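Local coordinates for uncharacterized protein (PDB 4OPW) that is of unknown function but, as a putative adhesin with an auto-transporter head GIN domain, probably takes part in cell adhesion, at residues A[2-7]-A[72-77]; A[11-16]-A[42-47]; A[49-54]-A[66-71]. All blocks are in the same frame, centred on the assembly; numbering follows the deposited sequence.

Contact 1. Residues A[2-7]-A[72-77]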
ATOM      1  N   ALA A   2      18.710  25.489  11.766  1.00 34.80           N
ATOM      2  CA  ALA A   2      18.503  24.156  12.343  1.00 33.72           C
ATOM      3  C   ALA A   2      19.818  23.392  12.457  1.00 36.63           C
ATOM      4  O   ALA A   2      20.612  23.376  11.511  1.00 36.64           O
ATOM      5  CB  ALA A   2      17.517  23.358  11.501  1.00 33.41           C
ATOM      6  N   ASP A   3      20.062  22.803  13.633  1.00 31.62           N
ATOM      7  CA  ASP A   3      21.251  22.008  13.851  1.00 30.57           C
ATOM      8  C   ASP A   3      21.192  20.760  12.987  1.00 31.85           C
ATOM      9  O   ASP A   3      20.107  20.219  12.752  1.00 30.51           O
ATOM     10  CB  ASP A   3      21.351  21.585  15.331  1.00 33.02           C
ATOM     11  CG  ASP A   3      21.601  22.685  16.354  1.00 48.71           C
ATOM     12  OD1 ASP A   3      21.992  23.807  15.947  1.00 49.62           O
ATOM     13  OD2 ASP A   3      21.445  22.411  17.567  1.00 54.56           O
ATOM     14  N   HIS A   4      22.338  20.311  12.508  1.00 26.26           N
ATOM     15  CA  HIS A   4      22.402  19.017  11.852  1.00 24.51           C
ATOM     16  C   HIS A   4      22.737  18.062  12.955  1.00 26.10           C
ATOM     17  O   HIS A   4      23.662  18.338  13.737  1.00 26.77           O
ATOM     18  CB  HIS A   4      23.457  18.995  10.744  1.00 24.64           C
ATOM     19  CG  HIS A   4      22.999  19.607   9.472  1.00 26.79           C
ATOM     20  ND1 HIS A   4      22.652  18.831   8.392  1.00 27.61           N
ATOM     21  CD2 HIS A   4      22.897  20.913   9.134  1.00 28.65           C
ATOM     22  CE1 HIS A   4      22.326  19.682   7.435  1.00 27.94           C
ATOM     23  NE2 HIS A   4      22.466  20.948   7.839  1.00 28.55           N
ATOM     24  N   VAL A   5      21.965  16.988  13.091  1.00 19.83           N
ATOM     25  CA  VAL A   5      22.246  16.008  14.140  1.00 18.61           C
ATOM     26  C   VAL A   5      22.405  14.627  13.503  1.00 19.59           C
ATOM     27  O   VAL A   5      22.031  14.421  12.348  1.00 19.64           O
ATOM     28  CB  VAL A   5      21.154  15.986  15.263  1.00 22.34           C
ATOM     29  CG1 VAL A   5      21.095  17.316  16.014  1.00 23.23           C
ATOM     30  CG2 VAL A   5      19.780  15.590  14.706  1.00 20.59           C
ATOM     31  N   LYS A   6      22.899  13.669  14.280  1.00 17.86           N
ATOM     32  CA  LYS A   6      22.976  12.293  13.807  1.00 17.48           C
ATOM     33  C   LYS A   6      22.823  11.360  14.982  1.00 21.80           C
ATOM     34  O   LYS A   6      23.171  11.719  16.108  1.00 21.06           O
ATOM     35  CB  LYS A   6      24.287  12.007  13.028  1.00 18.58           C
ATOM     36  CG  LYS A   6      25.569  12.100  13.856  1.00 22.42           C
ATOM     37  CD  LYS A   6      26.776  11.695  13.021  1.00 21.35           C
ATOM     38  CE  LYS A   6      28.063  11.930  13.751  1.00 25.43           C
ATOM     39  NZ  LYS A   6      29.240  11.507  12.923  1.00 25.75           N
ATOM     40  N   GLY A   7      22.300  10.175  14.708  1.00 18.09           N
ATOM     41  CA  GLY A   7      22.130   9.154  15.724  1.00 18.72           C
ATOM     42  C   GLY A   7      23.440   8.720  16.350  1.00 22.75           C
ATOM     43  O   GLY A   7      24.459   8.586  15.655  1.00 21.93           O
ATOM     44  N   LYS A  72      17.846  18.864  11.246  1.00 24.65           N
ATOM     45  CA  LYS A  72      18.034  18.047  10.046  1.00 23.65           C
ATOM     46  C   LYS A  72      18.756  16.773  10.521  1.00 23.02           C
ATOM     47  O   LYS A  72      19.847  16.875  11.071  1.00 20.02           O
ATOM     48  CB  LYS A  72      18.850  18.819   8.978  1.00 27.41           C
ATOM     49  CG  LYS A  72      18.155  20.082   8.463  1.00 39.32           C
ATOM     50  CD  LYS A  72      19.130  21.251   8.368  1.00 48.99           C
ATOM     51  CE  LYS A  72      18.522  22.472   7.717  1.00 61.84           C
ATOM     52  NZ  LYS A  72      19.479  23.611   7.680  1.00 74.07           N
ATOM     53  N   VAL A  73      18.134  15.596  10.357  1.00 18.88           N
ATOM     54  CA  VAL A  73      18.756  14.361  10.844  1.00 18.16           C
ATOM     55  C   VAL A  73      19.568  13.790   9.691  1.00 19.33           C
ATOM     56  O   VAL A  73      19.007  13.310   8.712  1.00 18.19           O
ATOM     57  CB  VAL A  73      17.716  13.350  11.425  1.00 21.10           C
ATOM     58  CG1 VAL A  73      18.395  12.046  11.847  1.00 19.65           C
ATOM     59  CG2 VAL A  73      16.960  13.969  12.615  1.00 20.98           C
ATOM     60  N   ASP A  74      20.880  13.876   9.795  1.00 15.89           N
ATOM     61  CA  ASP A  74      21.780  13.406   8.739  1.00 14.15           C
ATOM     62  C   ASP A  74      21.850  11.890   8.645  1.00 19.03           C
ATOM     63  O   ASP A  74      22.143  11.345   7.573  1.00 18.02           O
ATOM     64  CB  ASP A  74      23.197  13.953   8.977  1.00 15.49           C
ATOM     65  CG  ASP A  74      23.349  15.456   8.768  1.00 23.65           C
ATOM     66  OD1 ASP A  74      22.505  16.049   8.059  1.00 24.88           O
ATOM     67  OD2 ASP A  74      24.319  16.022   9.281  1.00 21.26           O
ATOM     68  N   HIS A  75      21.660  11.212   9.790  1.00 16.12           N
ATOM     69  CA  HIS A  75      21.681   9.754   9.854  1.00 15.28           C
ATOM     70  C   HIS A  75      21.010   9.256  11.118  1.00 18.12           C
ATOM     71  O   HIS A  75      21.186   9.836  12.198  1.00 17.81           O
ATOM     72  CB  HIS A  75      23.138   9.218   9.801  1.00 15.56           C
ATOM     73  CG  HIS A  75      23.239   7.719   9.929  1.00 17.13           C
ATOM     74  ND1 HIS A  75      23.542   7.124  11.141  1.00 18.47           N
ATOM     75  CD2 HIS A  75      22.969   6.751   9.017  1.00 17.98           C
ATOM     76  CE1 HIS A  75      23.534   5.812  10.914  1.00 17.46           C
ATOM     77  NE2 HIS A  75      23.172   5.534   9.653  1.00 17.43           N
ATOM     78  N   PHE A  76      20.253   8.166  10.976  1.00 14.22           N
ATOM     79  CA  PHE A  76      19.686   7.454  12.113  1.00 13.75           C
ATOM     80  C   PHE A  76      19.969   5.968  11.919  1.00 17.53           C
ATOM     81  O   PHE A  76      20.120   5.508  10.776  1.00 16.80           O
ATOM     82  CB  PHE A  76      18.189   7.747  12.326  1.00 13.42           C
ATOM     83  CG  PHE A  76      17.303   7.385  11.165  1.00 13.92           C
ATOM     84  CD1 PHE A  76      16.768   6.105  11.054  1.00 15.85           C
ATOM     85  CD2 PHE A  76      17.023   8.313  10.162  1.00 14.21           C
ATOM     86  CE1 PHE A  76      15.963   5.757   9.963  1.00 16.16           C
ATOM     87  CE2 PHE A  76      16.215   7.968   9.076  1.00 17.23           C
ATOM     88  CZ  PHE A  76      15.685   6.693   8.985  1.00 16.06           C
ATOM     89  N   THR A  77      20.069   5.217  13.021  1.00 14.57           N
ATOM     90  CA  THR A  77      20.404   3.786  12.948  1.00 13.99           C
ATOM     91  C   THR A  77      19.191   2.954  12.470  1.00 16.76           C
ATOM     92  O   THR A  77      19.313   2.128  11.566  1.00 17.08           O
ATOM     93  CB  THR A  77      20.917   3.327  14.327  1.00 16.38           C
ATOM     94  OG1 THR A  77      22.094   4.098  14.640  1.00 17.31           O
ATOM     95  CG2 THR A  77      21.262   1.811  14.373  1.00 17.64           C
TER
HETATM   96  O   HOH W   1      18.231  25.834   9.075  1.00 38.96           O
HETATM   97  O   HOH W   2      24.972   8.326  13.027  1.00 20.49           O

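Contact 2. Residues A[11-16]-A[42-47]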
ATOM      1  N   LEU A  11      20.137   2.496  20.205  1.00 22.23           N
ATOM      2  CA  LEU A  11      18.686   2.485  20.094  1.00 21.41           C
ATOM      3  C   LEU A  11      18.019   2.435  21.457  1.00 25.76           C
ATOM      4  O   LEU A  11      18.500   1.754  22.367  1.00 24.45           O
ATOM      5  CB  LEU A  11      18.188   1.305  19.233  1.00 20.93           C
ATOM      6  CG  LEU A  11      18.632   1.226  17.764  1.00 24.01           C
ATOM      7  CD1 LEU A  11      18.086  -0.057  17.128  1.00 23.37           C
ATOM      8  CD2 LEU A  11      18.133   2.446  16.955  1.00 22.09           C
ATOM      9  N   SER A  12      16.913   3.169  21.600  1.00 22.22           N
ATOM     10  CA  SER A  12      16.082   3.149  22.803  1.00 21.78           C
ATOM     11  C   SER A  12      14.626   3.224  22.375  1.00 24.38           C
ATOM     12  O   SER A  12      14.317   3.798  21.320  1.00 20.88           O
ATOM     13  CB  SER A  12      16.433   4.276  23.773  1.00 25.87           C
ATOM     14  OG  SER A  12      15.940   5.542  23.355  1.00 29.72           O
ATOM     15  N   THR A  13      13.749   2.628  23.180  1.00 21.73           N
ATOM     16  CA  THR A  13      12.323   2.606  22.884  1.00 21.23           C
ATOM     17  C   THR A  13      11.556   3.425  23.928  1.00 26.83           C
ATOM     18  O   THR A  13      11.809   3.298  25.124  1.00 27.15           O
ATOM     19  CB  THR A  13      11.844   1.160  22.804  1.00 22.68           C
ATOM     20  OG1 THR A  13      12.612   0.461  21.825  1.00 23.63           O
ATOM     21  CG2 THR A  13      10.379   1.048  22.463  1.00 22.59           C
ATOM     22  N   LYS A  14      10.649   4.298  23.448  1.00 22.23           N
ATOM     23  CA  LYS A  14       9.752   5.091  24.286  1.00 21.13           C
ATOM     24  C   LYS A  14       8.317   4.831  23.858  1.00 24.80           C
ATOM     25  O   LYS A  14       8.010   4.849  22.662  1.00 21.87           O
ATOM     26  CB  LYS A  14      10.075   6.581  24.222  1.00 23.44           C
ATOM     27  CG  LYS A  14      11.413   6.948  24.870  1.00 35.07           C
ATOM     28  CD  LYS A  14      11.640   8.460  24.820  1.00 43.50           C
ATOM     29  CE  LYS A  14      13.020   8.869  25.276  1.00 56.37           C
ATOM     30  NZ  LYS A  14      13.195   8.709  26.745  1.00 67.15           N
ATOM     31  N   LYS A  15       7.438   4.612  24.849  1.00 23.36           N
ATOM     32  CA  LYS A  15       6.042   4.323  24.616  1.00 23.02           C
ATOM     33  C   LYS A  15       5.173   5.367  25.317  1.00 25.84           C
ATOM     34  O   LYS A  15       5.324   5.615  26.519  1.00 26.45           O
ATOM     35  CB  LYS A  15       5.701   2.906  25.098  1.00 25.71           C
ATOM     36  CG  LYS A  15       4.266   2.482  24.789  1.00 30.54           C
ATOM     37  CD  LYS A  15       4.011   1.076  25.291  1.00 40.83           C
ATOM     38  CE  LYS A  15       2.776   0.469  24.678  1.00 54.11           C
ATOM     39  NZ  LYS A  15       2.751  -1.013  24.835  1.00 63.03           N
ATOM     40  N   ILE A  16       4.277   5.980  24.559  1.00 19.80           N
ATOM     41  CA  ILE A  16       3.377   6.993  25.114  1.00 19.56           C
ATOM     42  C   ILE A  16       1.974   6.731  24.600  1.00 22.79           C
ATOM     43  O   ILE A  16       1.783   5.964  23.647  1.00 21.73           O
ATOM     44  CB  ILE A  16       3.845   8.461  24.790  1.00 22.83           C
ATOM     45  CG1 ILE A  16       3.838   8.732  23.256  1.00 23.20           C
ATOM     46  CG2 ILE A  16       5.224   8.796  25.440  1.00 23.31           C
ATOM     47  CD1 ILE A  16       4.006  10.199  22.821  1.00 29.00           C
ATOM     48  N   HIS A  42      -1.717   3.566  21.843  1.00 20.25           N
ATOM     49  CA  HIS A  42      -0.354   3.921  22.201  1.00 19.87           C
ATOM     50  C   HIS A  42       0.493   4.033  20.947  1.00 21.69           C
ATOM     51  O   HIS A  42       0.138   3.486  19.893  1.00 19.71           O
ATOM     52  CB  HIS A  42       0.272   2.890  23.160  1.00 21.52           C
ATOM     53  CG  HIS A  42      -0.282   2.943  24.549  1.00 26.14           C
ATOM     54  ND1 HIS A  42      -1.374   2.179  24.915  1.00 28.42           N
ATOM     55  CD2 HIS A  42       0.139   3.648  25.624  1.00 28.17           C
ATOM     56  CE1 HIS A  42      -1.599   2.453  26.194  1.00 28.15           C
ATOM     57  NE2 HIS A  42      -0.722   3.337  26.665  1.00 28.70           N
ATOM     58  N   ILE A  43       1.632   4.726  21.074  1.00 17.49           N
ATOM     59  CA  ILE A  43       2.642   4.804  20.026  1.00 18.22           C
ATOM     60  C   ILE A  43       3.986   4.484  20.681  1.00 21.14           C
ATOM     61  O   ILE A  43       4.331   5.044  21.726  1.00 21.13           O
ATOM     62  CB  ILE A  43       2.629   6.111  19.195  1.00 21.00           C
ATOM     63  CG1 ILE A  43       3.605   6.019  17.983  1.00 20.01           C
ATOM     64  CG2 ILE A  43       2.848   7.375  20.050  1.00 20.75           C
ATOM     65  CD1 ILE A  43       3.275   6.976  16.822  1.00 19.55           C
ATOM     66  N   GLU A  44       4.704   3.538  20.084  1.00 17.40           N
ATOM     67  CA  GLU A  44       6.002   3.092  20.560  1.00 18.33           C
ATOM     68  C   GLU A  44       7.028   3.424  19.488  1.00 19.91           C
ATOM     69  O   GLU A  44       6.880   3.001  18.332  1.00 17.74           O
ATOM     70  CB  GLU A  44       5.912   1.584  20.855  1.00 20.42           C
ATOM     71  CG  GLU A  44       7.081   1.027  21.631  1.00 32.14           C
ATOM     72  CD  GLU A  44       6.853  -0.396  22.102  1.00 56.96           C
ATOM     73  OE1 GLU A  44       6.530  -1.263  21.259  1.00 39.22           O
ATOM     74  OE2 GLU A  44       7.022  -0.649  23.317  1.00 60.41           O
ATOM     75  N   ILE A  45       8.049   4.217  19.870  1.00 18.13           N
ATOM     76  CA  ILE A  45       9.111   4.682  18.974  1.00 18.30           C
ATOM     77  C   ILE A  45      10.444   4.104  19.387  1.00 19.84           C
ATOM     78  O   ILE A  45      10.854   4.278  20.542  1.00 18.90           O
ATOM     79  CB  ILE A  45       9.210   6.258  18.954  1.00 20.64           C
ATOM     80  CG1 ILE A  45       7.873   6.952  18.643  1.00 20.64           C
ATOM     81  CG2 ILE A  45      10.371   6.783  18.042  1.00 19.87           C
ATOM     82  CD1 ILE A  45       7.302   6.721  17.203  1.00 24.62           C
ATOM     83  N   THR A  46      11.147   3.481  18.423  1.00 17.69           N
ATOM     84  CA  THR A  46      12.526   3.027  18.595  1.00 17.82           C
ATOM     85  C   THR A  46      13.392   3.834  17.629  1.00 20.73           C
ATOM     86  O   THR A  46      13.171   3.792  16.409  1.00 18.75           O
ATOM     87  CB  THR A  46      12.684   1.508  18.378  1.00 23.92           C
ATOM     88  OG1 THR A  46      11.784   0.834  19.238  1.00 23.02           O
ATOM     89  CG2 THR A  46      14.114   1.024  18.660  1.00 20.14           C
ATOM     90  N   VAL A  47      14.377   4.552  18.163  1.00 17.33           N
ATOM     91  CA  VAL A  47      15.303   5.355  17.359  1.00 17.16           C
ATOM     92  C   VAL A  47      16.558   5.581  18.220  1.00 20.14           C
ATOM     93  O   VAL A  47      16.521   5.295  19.420  1.00 20.47           O
ATOM     94  CB  VAL A  47      14.608   6.682  16.875  1.00 20.61           C
ATOM     95  CG1 VAL A  47      14.421   7.688  18.026  1.00 20.05           C
ATOM     96  CG2 VAL A  47      15.350   7.320  15.696  1.00 20.60           C
TER
HETATM   97  O   HOH W   3       3.633  -1.148  21.857  1.00 35.75           O
HETATM   98  O   HOH W   4       5.392  -2.598  24.724  1.00 42.50           O

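Contact 3. Residues A[49-54]-A[66-71]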
ATOM      1  N   GLU A  49      18.866   6.904  20.854  1.00 17.97           N
ATOM      2  CA  GLU A  49      18.389   7.594  22.062  1.00 18.46           C
ATOM      3  C   GLU A  49      18.448   9.135  21.972  1.00 21.83           C
ATOM      4  O   GLU A  49      17.509   9.793  22.423  1.00 20.96           O
ATOM      5  CB  GLU A  49      19.148   7.108  23.313  1.00 20.40           C
ATOM      6  CG  GLU A  49      20.659   7.138  23.184  1.00 29.02           C
ATOM      7  CD  GLU A  49      21.429   6.649  24.393  1.00 47.90           C
ATOM      8  OE1 GLU A  49      20.903   5.804  25.151  1.00 47.40           O
ATOM      9  OE2 GLU A  49      22.565   7.127  24.587  1.00 38.46           O
ATOM     10  N   ASN A  50      19.525   9.705  21.362  1.00 19.63           N
ATOM     11  CA  ASN A  50      19.673  11.169  21.273  1.00 18.86           C
ATOM     12  C   ASN A  50      18.735  11.799  20.228  1.00 20.90           C
ATOM     13  O   ASN A  50      18.657  13.036  20.163  1.00 19.78           O
ATOM     14  CB  ASN A  50      21.142  11.536  20.959  1.00 18.95           C
ATOM     15  CG  ASN A  50      21.586  11.070  19.586  1.00 29.39           C
ATOM     16  OD1 ASN A  50      21.406   9.904  19.217  1.00 21.51           O
ATOM     17  ND2 ASN A  50      22.097  11.987  18.770  1.00 23.86           N
ATOM     18  N   LEU A  51      17.996  10.973  19.447  1.00 16.23           N
ATOM     19  CA  LEU A  51      17.114  11.504  18.405  1.00 15.85           C
ATOM     20  C   LEU A  51      15.637  11.605  18.844  1.00 19.53           C
ATOM     21  O   LEU A  51      14.849  12.257  18.147  1.00 16.57           O
ATOM     22  CB  LEU A  51      17.233  10.673  17.109  1.00 15.40           C
ATOM     23  CG  LEU A  51      18.615  10.735  16.430  1.00 17.49           C
ATOM     24  CD1 LEU A  51      18.616   9.893  15.143  1.00 16.58           C
ATOM     25  CD2 LEU A  51      19.011  12.190  16.090  1.00 15.97           C
ATOM     26  N   HIS A  52      15.270  11.011  20.010  1.00 16.78           N
ATOM     27  CA  HIS A  52      13.873  11.086  20.487  1.00 18.39           C
ATOM     28  C   HIS A  52      13.347  12.540  20.575  1.00 21.83           C
ATOM     29  O   HIS A  52      12.181  12.749  20.189  1.00 22.27           O
ATOM     30  CB  HIS A  52      13.689  10.374  21.825  1.00 18.87           C
ATOM     31  CG  HIS A  52      13.629   8.885  21.683  1.00 21.38           C
ATOM     32  ND1 HIS A  52      12.466   8.243  21.279  1.00 22.44           N
ATOM     33  CD2 HIS A  52      14.603   7.963  21.865  1.00 23.15           C
ATOM     34  CE1 HIS A  52      12.761   6.955  21.259  1.00 21.98           C
ATOM     35  NE2 HIS A  52      14.035   6.737  21.598  1.00 22.66           N
ATOM     36  N   PRO A  53      14.162  13.570  20.943  1.00 18.60           N
ATOM     37  CA  PRO A  53      13.610  14.947  20.989  1.00 19.71           C
ATOM     38  C   PRO A  53      13.183  15.473  19.624  1.00 22.29           C
ATOM     39  O   PRO A  53      12.407  16.423  19.569  1.00 22.32           O
ATOM     40  CB  PRO A  53      14.791  15.777  21.532  1.00 22.17           C
ATOM     41  CG  PRO A  53      15.596  14.801  22.309  1.00 25.21           C
ATOM     42  CD  PRO A  53      15.550  13.556  21.469  1.00 20.46           C
ATOM     43  N   TYR A  54      13.673  14.861  18.526  1.00 18.22           N
ATOM     44  CA  TYR A  54      13.369  15.295  17.159  1.00 17.50           C
ATOM     45  C   TYR A  54      12.267  14.451  16.523  1.00 19.57           C
ATOM     46  O   TYR A  54      11.871  14.745  15.404  1.00 18.60           O
ATOM     47  CB  TYR A  54      14.640  15.267  16.285  1.00 19.42           C
ATOM     48  CG  TYR A  54      15.777  16.038  16.924  1.00 20.70           C
ATOM     49  CD1 TYR A  54      15.736  17.428  17.019  1.00 22.86           C
ATOM     50  CD2 TYR A  54      16.817  15.376  17.568  1.00 21.28           C
ATOM     51  CE1 TYR A  54      16.734  18.142  17.691  1.00 24.44           C
ATOM     52  CE2 TYR A  54      17.822  16.081  18.244  1.00 22.62           C
ATOM     53  CZ  TYR A  54      17.781  17.465  18.289  1.00 29.04           C
ATOM     54  OH  TYR A  54      18.770  18.185  18.924  1.00 26.46           O
ATOM     55  N   VAL A  66       4.110  10.973  11.062  1.00 18.35           N
ATOM     56  CA  VAL A  66       5.295  10.636  11.867  1.00 18.33           C
ATOM     57  C   VAL A  66       6.539  10.944  11.022  1.00 20.46           C
ATOM     58  O   VAL A  66       6.574  10.645   9.836  1.00 17.71           O
ATOM     59  CB  VAL A  66       5.280   9.152  12.394  1.00 22.47           C
ATOM     60  CG1 VAL A  66       6.557   8.813  13.156  1.00 23.35           C
ATOM     61  CG2 VAL A  66       4.062   8.881  13.280  1.00 21.87           C
ATOM     62  N   GLY A  67       7.559  11.522  11.652  1.00 18.89           N
ATOM     63  CA  GLY A  67       8.838  11.792  11.010  1.00 18.81           C
ATOM     64  C   GLY A  67       9.736  12.527  11.983  1.00 21.42           C
ATOM     65  O   GLY A  67       9.658  12.289  13.197  1.00 20.26           O
ATOM     66  N   PHE A  68      10.572  13.421  11.463  1.00 17.99           N
ATOM     67  CA  PHE A  68      11.439  14.257  12.304  1.00 17.50           C
ATOM     68  C   PHE A  68      11.026  15.726  12.222  1.00 22.56           C
ATOM     69  O   PHE A  68      10.362  16.133  11.267  1.00 21.56           O
ATOM     70  CB  PHE A  68      12.920  14.120  11.907  1.00 17.37           C
ATOM     71  CG  PHE A  68      13.551  12.791  12.234  1.00 16.47           C
ATOM     72  CD1 PHE A  68      13.651  12.351  13.548  1.00 19.05           C
ATOM     73  CD2 PHE A  68      14.124  12.009  11.229  1.00 17.68           C
ATOM     74  CE1 PHE A  68      14.231  11.102  13.845  1.00 19.51           C
ATOM     75  CE2 PHE A  68      14.736  10.784  11.529  1.00 19.09           C
ATOM     76  CZ  PHE A  68      14.796  10.346  12.834  1.00 18.21           C
ATOM     77  N   LYS A  69      11.407  16.495  13.255  1.00 19.45           N
ATOM     78  CA  LYS A  69      11.176  17.941  13.377  0.50 19.82           C
ATOM     79  C   LYS A  69      12.276  18.563  14.229  1.00 24.69           C
ATOM     80  O   LYS A  69      12.922  17.859  15.012  1.00 26.34           O
ATOM     81  CB  LYS A  69       9.789  18.242  13.992  0.50 22.54           C
ATOM     82  CG  LYS A  69       9.579  17.618  15.383  0.50 43.10           C
ATOM     83  CD  LYS A  69       8.928  18.552  16.388  0.50 55.22           C
ATOM     84  CE  LYS A  69       8.605  17.839  17.684  0.50 65.95           C
ATOM     85  NZ  LYS A  69       9.822  17.382  18.410  0.50 72.66           N
ATOM     86  N   GLY A  70      12.477  19.871  14.093  1.00 22.19           N
ATOM     87  CA  GLY A  70      13.429  20.623  14.921  1.00 22.25           C
ATOM     88  C   GLY A  70      14.909  20.576  14.633  1.00 27.78           C
ATOM     89  O   GLY A  70      15.682  21.271  15.304  1.00 30.25           O
ATOM     90  N   ALA A  71      15.319  19.740  13.697  1.00 22.84           N
ATOM     91  CA  ALA A  71      16.709  19.576  13.245  1.00 22.70           C
ATOM     92  C   ALA A  71      16.730  18.784  11.984  1.00 25.91           C
ATOM     93  O   ALA A  71      15.761  18.081  11.690  1.00 23.88           O
ATOM     94  CB  ALA A  71      17.560  18.870  14.305  1.00 23.32           C
TER

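Contact 1. Residues A[2-7]-A[72-77]
Four backbone hydrogen bonds run between 2-7 and 72-77. K72 N gives its hydrogen to D3 O at 3.0 Å, and V5 N returns one to K72 O, so K72 is gripped from both flanks of H4. D74 N then reaches V5 O almost along the C=O axis, at 2.9 Å. Farther on, G7 N meets H75 O in the plane of that carbonyl.

The polar side-chain contact is a histidine-carboxylate bond. H4 ND1 donates to D74 OD1 over 2.8 Å, on the syn lone pair and nearly straight at 173°. The carboxylate oxygen sits in the ring plane, although the two planes are turned 39° apart. This bond should help fix the rotation of the imidazole, and the carboxylate may favour a protonated ring.

The alternating bonds mark a short parallel pair, a two-stranded sheet of 4-6 and 72-75 at the N-terminal end of a fold whose strand order and family point to a parallel beta-helix.

A CH-pi contact lies on one face of the pair and an apolar one on the other. On the H4 side, the K72 chain, bent at chi2, brings CD over one imidazole face in a CH-pi contact, 3.8 Å from the ring centroid and offset toward the rim. On the other side, V5 CG2 touches V73 CG2, and L51 packs against V5 there.

Two waters bridge the ends. One accepts from both A2 N and K72 NZ; the other donates to G7 O and is hydrogen-bonded to H75 ND1 at 2.7 Å.

Contact 2. Residues A[11-16]-A[42-47]
T13 and T46 face each other obliquely across the strands, hydroxyl to hydroxyl. In both, OG1 stands anti to the carbonyl carbon, beside the backbone N (chi1 -57° in T13), which brings the two oxygens to 2.7 Å in a hydrogen bond that either could donate. The methyl of T13 leans the other way along the sheet: its CG2 lies 3.4 Å from CG of the diagonal neighbour E44.

K15 and E44, the next pair on this face, cross obliquely. Both start with CG anti to the backbone N and run on extended, yet the charges stop short of a salt bridge, with K15 NZ 4.5 Å from E44 OE2. Two waters fill in, both accepting from K15 NZ; one donates to E44 OE2, the other only weakly to E44 OE1. K15 CE also comes within 3.8 Å of H42 CB, while the imidazole of H42 turns its edge to I16 O.

Strands 11-17 and 42-46 form an antiparallel pair in a family related to the pectate-lyase-like beta-helices, and 42-46 passes the pairing on to 80-85, with T46 bonded to I80. T13-T46 and K15-E44 are non-hydrogen-bonded pairs; K14-I45 between them, and S12-V47 and I16-I43 beyond them at either end, are hydrogen-bonded in both directions.

On the opposite face 42-47 contributes only apolar side chains, I43, I45 and V47. I16 and I43 lie side by side and point the same way, I16 CG1 being 3.6 Å from I43 CG2. I43 and I45 carry their ends away from 11-16, onto V81 of strand 80-85 and I57 of strand 55-60. At V47 the chain turns a corner, and S12 N approaches V47 O from 32° above the carbonyl plane.

Contact 3. Residues A[49-54]-A[66-71]
The ring of Y54 takes K69 O at its edge, in the ring plane, while the ring of F68 has the Y54 carbonyl group at its own edge. Two connecting loops meet here, near the N-terminal end of a probable parallel beta-helix: 49-54 ends in a short 3-10 turn at 52-54, and 66-71 leaves strand 63-66 through a corner at G67. A71 CB comes up to the Y54 ring obliquely, 3.6 Å from CE1, and V5 of strand 4-6 also touches Y54. F68 meets F79 ring to ring with the planes about 45° apart, and a bound 1,2-ethanediol, probably from the crystallisation liquor, lies about 4 Å from its side chain.

Within the turn, Y54 N bonds to L51 O at 2.9 Å. The apolar contacts to F68 are longer: Y54 CB lies 4.1 Å from F68 CD1, and L51 CB barely reaches F68 CE1.

K69, one of whose two conformers is described, bends at chi2 and chi4 so that NZ approaches P53 O at 3.0 Å, at an angle too poor for a hydrogen bond. K69 N does bond to Y54 O, at 2.8 Å in the carbonyl plane.

How the contacts relate
All three contacts gather at the N-terminal end of the fold. Contact 2 is partly buried, with I43, I45 and V47 turned inward; contacts 1 and 3 lie at the surface. Contacts 1 and 2 are both strand pairs, parallel and antiparallel respectively, whereas contact 3 joins two loops with a single backbone hydrogen bond and contacts of the Y54 and F68 rings. Loop 49-54 connects them: N50 ND2 probably bonds to K6 O of contact 1, and H52 NE2 to S12 O of contact 2. F68 of contact 3 also packs on V73. In contact 1 an imidazole and a carboxylate, H4 and D74, bond directly, whereas in contact 2 the charged ends of K15 and E44 are joined through water.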